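Local coordinates for GCN5-related N-acetyltransferase (PDB 2OZG), which transfers acetyl groups from acetyl-coenzyme A to amines as a GCN5-related N-acetyltransferase, possibly with aminoglycosides among its acceptors, at the interface of chains A and B and the interface of chains A and C. Residues are numbered along the deposited sequence; one frame, centred on the assembly and turned at random. Chains: chain A/B/C, GCN5-related N-acetyltransferase.

Contact 1: the interface of chains A and B. Residues chain A 28-29; chain B 200, 202, 218, 220, 255.
A:Gln29 lies against B:Tyr202, and these two residues bury most of the surface in this patch, a contact between two copies of the protein that is not an exact two-fold and may not be biological. The A:Gln29 side chain and the tyrosine slide past each other in opposite directions, the amide plane tilted 33° from the ring. The amide sits over the CD1-CE1 rim, with A:Gln29 CD 3.4 Å from B:Tyr202 CE1, while the methylene CB passes above the phenol end. There the phenolic B:Tyr202 OH touches the backbone, 3.4 Å from A:Gln29 CA. CG of A:Gln29 is anti to the backbone N (chi1 175°) and the chain beyond it is extended, which lays the whole side chain along the ring instead of pushing its tip into it. B:Thr200 CG2 lies on the other side of the ring plane, 3.5 Å above it toward the rim, so the ring is flanked from both sides near its rim. B:Phe218 backs the same residue: B:Tyr202 CB rests over one face of the phenylalanine, whose CZ comes 4.1 Å from A:Gln29 NE2.

Beside this contact, the carbonyl A:Gln29 O points at two glutamine amides of chain B. As built, their OE1 atoms face it, B:Gln220 OE1 at 2.9 Å and B:Gln255 OE1 at 3.1 Å. All three oxygens can only accept, so the amide orientations are doubtful. Turning both amides over would present two N-H donors to the carbonyl and still leave a glutamine-glutamine bond. In the model that bond runs from B:Gln220 NE2 to B:Gln255 OE1 (2.8 Å), its donor well above the acceptor's carbonyl plane. Donors here would suit a carbonyl near a helix C-terminus, which may carry extra negative polarity.

A:Gln29 is in the last turn of helix 20-30, within the first GNAT domain. Its partners belong to the second GNAT domain of chain B: strands 202-206 and 211-222, and the loop between helix 239-250 and strand 258-263.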
loop_
_atom_site.group_PDB
_atom_site.type_symbol
_atom_site.label_atom_id
_atom_site.label_comp_id
_atom_site.label_asym_id
_atom_site.label_seq_id
_atom_site.Cartn_x
_atom_site.Cartn_y
_atom_site.Cartn_z
ATOM N N GLU A 28 19.188 16.730 -19.449
ATOM C CA GLU A 28 18.087 15.764 -19.568
ATOM C C GLU A 28 18.372 14.423 -18.892
ATOM O O GLU A 28 17.493 13.802 -18.237
ATOM C CB GLU A 28 17.765 15.464 -21.006
ATOM C CG GLU A 28 17.060 16.550 -21.655
ATOM C CD GLU A 28 16.588 16.223 -23.065
ATOM O OE1 GLU A 28 16.619 15.017 -23.472
ATOM O OE2 GLU A 28 16.163 17.205 -23.744
ATOM N N GLN A 29 19.590 13.964 -19.060
ATOM C CA GLN A 29 20.002 12.719 -18.462
ATOM C C GLN A 29 20.085 12.860 -16.956
ATOM O O GLN A 29 19.512 12.076 -16.232
ATOM C CB GLN A 29 21.326 12.256 -19.055
ATOM C CG GLN A 29 21.928 11.024 -18.416
ATOM C CD GLN A 29 23.034 10.452 -19.303
ATOM O OE1 GLN A 29 23.446 11.096 -20.265
ATOM N NE2 GLN A 29 23.494 9.261 -19.001
ATOM N N THR B 200 14.633 8.326 -23.559
ATOM C CA THR B 200 15.918 8.354 -24.192
ATOM C C THR B 200 16.599 7.042 -23.853
ATOM O O THR B 200 16.463 6.508 -22.745
ATOM C CB THR B 200 16.756 9.560 -23.700
ATOM O OG1 THR B 200 16.025 10.772 -23.942
ATOM C CG2 THR B 200 18.116 9.629 -24.417
ATOM N N TYR B 202 20.057 5.129 -23.473
ATOM C CA TYR B 202 21.455 5.404 -23.165
ATOM C C TYR B 202 22.237 4.099 -23.404
ATOM O O TYR B 202 21.796 2.980 -23.043
ATOM C CB TYR B 202 21.563 5.886 -21.703
ATOM C CG TYR B 202 20.824 7.159 -21.461
ATOM C CD1 TYR B 202 21.390 8.391 -21.827
ATOM C CD2 TYR B 202 19.555 7.161 -20.930
ATOM C CE1 TYR B 202 20.715 9.559 -21.657
ATOM C CE2 TYR B 202 18.847 8.361 -20.757
ATOM C CZ TYR B 202 19.439 9.545 -21.096
ATOM O OH TYR B 202 18.763 10.724 -20.927
ATOM N N PHE B 218 20.528 1.251 -21.251
ATOM C CA PHE B 218 19.530 1.537 -20.267
ATOM C C PHE B 218 18.617 2.683 -20.589
ATOM O O PHE B 218 18.849 3.481 -21.521
ATOM C CB PHE B 218 20.233 1.689 -18.915
ATOM C CG PHE B 218 21.055 2.978 -18.768
ATOM C CD1 PHE B 218 20.440 4.151 -18.344
ATOM C CD2 PHE B 218 22.414 3.011 -19.050
ATOM C CE1 PHE B 218 21.141 5.346 -18.240
ATOM C CE2 PHE B 218 23.137 4.205 -18.883
ATOM C CZ PHE B 218 22.476 5.362 -18.466
ATOM N N GLN B 220 15.849 5.525 -18.280
ATOM C CA GLN B 220 15.616 6.062 -16.963
ATOM C C GLN B 220 14.217 6.610 -17.021
ATOM O O GLN B 220 13.803 7.103 -18.064
ATOM C CB GLN B 220 16.511 7.273 -16.699
ATOM C CG GLN B 220 17.967 7.111 -16.971
ATOM C CD GLN B 220 18.697 8.364 -16.555
ATOM O OE1 GLN B 220 18.395 9.485 -17.036
ATOM N NE2 GLN B 220 19.617 8.205 -15.632
ATOM N N GLN B 255 20.661 10.967 -8.430
ATOM C CA GLN B 255 19.608 11.144 -9.459
ATOM C C GLN B 255 18.589 10.006 -9.586
ATOM O O GLN B 255 17.497 10.207 -10.111
ATOM C CB GLN B 255 20.181 11.462 -10.904
ATOM C CG GLN B 255 21.230 10.523 -11.626
ATOM C CD GLN B 255 21.075 10.443 -13.214
ATOM O OE1 GLN B 255 19.959 10.235 -13.754
ATOM N NE2 GLN B 255 22.210 10.552 -13.945
#

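Contact 2: the interface of chains A and C. Residues chain A 140, 266-268, 270-271, 276; chain C 133, 285, 360.
C:Arg285 reaches across a two-fold interface between copies, perhaps a biological one, with its chain extended from CG to NE (chi2 174°), and sets its guanidinium against loop 266-268 and A:Thr270. Its NH2 donates to the backbone carbonyl A:Asp267 O at 3.0 Å; NH1 makes a weak bond to the hydroxyl A:Thr270 OG1. Within chain C, NH1 also donates almost in the guanidinium plane to C:Gln133 OE1 (3.0 Å), which helps fix the group's rotation. The acceptor loop is braced in turn: A:Asp267 OD2 takes A:Thr270 N on its syn side and OG1 on its anti side, while A:Asp267 CB rests over the rim of one face of the A:Trp140 ring. This carboxylate may also favour the guanidinium electrostatically.

At the other end of the arginine, the A:Gln276 amide caps its backbone like a neighbouring strand. C:Arg285 N donates to OE1 at 2.9 Å, nearly straight (176° at H), and A:Gln276 NE2 meets a lone pair of C:Arg285 O, also at 2.9 Å.

C:Phe360 completes the tight part, wedged between A:Ala268, whose CA is 3.6 Å from CE1, and, more lightly, A:Leu271. The contact is looser between C:Gln133 and A:Thr270, where water 1 replaces a direct bond, 2.7 Å from C:Gln133 NE2 and 3.2 Å from A:Thr270 O.

Chain A contributes mainly the loop after strand 258-263 and the short helix 269-272; chain C brings strands 132-143 and 279-290 and, from its sterol carrier protein domain, loop 358-361.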
loop_
_atom_site.group_PDB
_atom_site.type_symbol
_atom_site.label_atom_id
_atom_site.label_comp_id
_atom_site.label_asym_id
_atom_site.label_seq_id
_atom_site.Cartn_x
_atom_site.Cartn_y
_atom_site.Cartn_z
ATOM N N TRP A 140 2.684 21.376 2.135
ATOM C CA TRP A 140 1.604 20.987 2.986
ATOM C C TRP A 140 0.492 20.367 2.185
ATOM O O TRP A 140 0.330 20.699 1.043
ATOM C CB TRP A 140 1.033 22.227 3.681
ATOM C CG TRP A 140 1.927 22.725 4.763
ATOM C CD1 TRP A 140 2.993 23.530 4.615
ATOM C CD2 TRP A 140 1.848 22.399 6.164
ATOM N NE1 TRP A 140 3.572 23.758 5.831
ATOM C CE2 TRP A 140 2.885 23.087 6.805
ATOM C CE3 TRP A 140 0.978 21.642 6.926
ATOM C CZ2 TRP A 140 3.108 23.007 8.196
ATOM C CZ3 TRP A 140 1.178 21.581 8.328
ATOM C CH2 TRP A 140 2.252 22.268 8.932
ATOM N N ILE A 266 6.564 26.202 9.934
ATOM C CA ILE A 266 5.602 26.613 10.917
ATOM C C ILE A 266 4.570 27.475 10.183
ATOM O O ILE A 266 4.540 28.684 10.309
ATOM C CB ILE A 266 6.234 27.415 12.083
ATOM C CG1 ILE A 266 7.413 26.658 12.647
ATOM C CG2 ILE A 266 5.177 27.590 13.204
ATOM C CD1 ILE A 266 6.985 25.508 13.431
ATOM N N ASP A 267 3.729 26.833 9.406
ATOM C CA ASP A 267 2.787 27.556 8.600
ATOM C C ASP A 267 1.710 28.274 9.438
ATOM O O ASP A 267 1.052 27.677 10.263
ATOM C CB ASP A 267 2.154 26.588 7.614
ATOM C CG ASP A 267 0.875 27.118 7.004
ATOM O OD1 ASP A 267 0.945 27.911 6.067
ATOM O OD2 ASP A 267 -0.211 26.687 7.458
ATOM N N ALA A 268 1.472 29.536 9.123
ATOM C CA ALA A 268 0.479 30.352 9.804
ATOM C C ALA A 268 -0.955 30.223 9.242
ATOM O O ALA A 268 -1.937 30.489 9.959
ATOM C CB ALA A 268 0.931 31.815 9.762
ATOM N N THR A 270 -2.615 27.620 8.551
ATOM C CA THR A 270 -3.317 26.543 9.263
ATOM C C THR A 270 -3.845 27.017 10.628
ATOM O O THR A 270 -4.654 26.341 11.257
ATOM C CB THR A 270 -2.419 25.309 9.418
ATOM O OG1 THR A 270 -1.138 25.689 9.910
ATOM C CG2 THR A 270 -2.236 24.598 8.071
ATOM N N LEU A 271 -3.428 28.195 11.061
ATOM C CA LEU A 271 -3.920 28.719 12.341
ATOM C C LEU A 271 -5.432 28.964 12.239
ATOM O O LEU A 271 -6.170 28.792 13.208
ATOM C CB LEU A 271 -3.163 30.007 12.738
ATOM C CG LEU A 271 -3.665 30.725 14.001
ATOM C CD1 LEU A 271 -3.551 29.825 15.198
ATOM C CD2 LEU A 271 -2.905 31.981 14.206
ATOM N N GLN A 276 -6.566 20.498 13.164
ATOM C CA GLN A 276 -5.244 20.283 12.597
ATOM C C GLN A 276 -5.331 19.181 11.543
ATOM O O GLN A 276 -4.864 18.075 11.751
ATOM C CB GLN A 276 -4.283 19.934 13.699
ATOM C CG GLN A 276 -4.085 21.124 14.661
ATOM C CD GLN A 276 -3.257 20.768 15.864
ATOM O OE1 GLN A 276 -2.300 19.997 15.765
ATOM N NE2 GLN A 276 -3.572 21.378 17.001
ATOM N N GLN C 133 -3.698 27.363 19.777
ATOM C CA GLN C 133 -2.420 26.809 19.337
ATOM C C GLN C 133 -1.304 27.657 19.876
ATOM O O GLN C 133 -1.339 28.879 19.778
ATOM C CB GLN C 133 -2.327 26.758 17.824
ATOM C CG GLN C 133 -3.408 25.891 17.190
ATOM C CD GLN C 133 -3.160 25.694 15.728
ATOM O OE1 GLN C 133 -2.406 26.461 15.139
ATOM N NE2 GLN C 133 -3.760 24.621 15.129
ATOM N N ARG C 285 0.134 20.477 17.259
ATOM C CA ARG C 285 0.232 21.680 18.035
ATOM C C ARG C 285 -0.566 21.514 19.303
ATOM O O ARG C 285 -1.718 21.196 19.284
ATOM C CB ARG C 285 -0.214 22.911 17.277
ATOM C CG ARG C 285 0.693 23.220 16.119
ATOM C CD ARG C 285 0.166 24.376 15.278
ATOM N NE ARG C 285 1.040 24.556 14.143
ATOM C CZ ARG C 285 0.753 25.283 13.077
ATOM N NH1 ARG C 285 -0.384 25.968 13.017
ATOM N NH2 ARG C 285 1.604 25.304 12.054
ATOM N N PHE C 360 3.820 32.233 16.794
ATOM C CA PHE C 360 3.664 33.170 15.691
ATOM C C PHE C 360 4.055 34.541 16.140
ATOM O O PHE C 360 3.861 34.897 17.324
ATOM C CB PHE C 360 2.206 33.150 15.190
ATOM C CG PHE C 360 1.829 31.817 14.601
ATOM C CD1 PHE C 360 2.483 31.355 13.494
ATOM C CD2 PHE C 360 0.848 31.031 15.180
ATOM C CE1 PHE C 360 2.157 30.102 12.931
ATOM C CE2 PHE C 360 0.522 29.811 14.631
ATOM C CZ PHE C 360 1.178 29.343 13.533
HETATM O O HOH W 1 -3.200 23.856 12.648
#

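About 40 Å separates the centres of contact 1 and contact 2, and they share no residue. Chain A meets chain B through a helix of its first GNAT domain in contact 1, and chain C chiefly through its second in contact 2, so it can hold both neighbours at once. The symmetries differ: the A-C interface is two-fold and contact 2 recurs with the chains exchanged, whereas the A-B interface is not an exact two-fold. Together they join copies in different ways within the deposited six-chain assembly, although the structure alone does not show that this hexamer is the biological form.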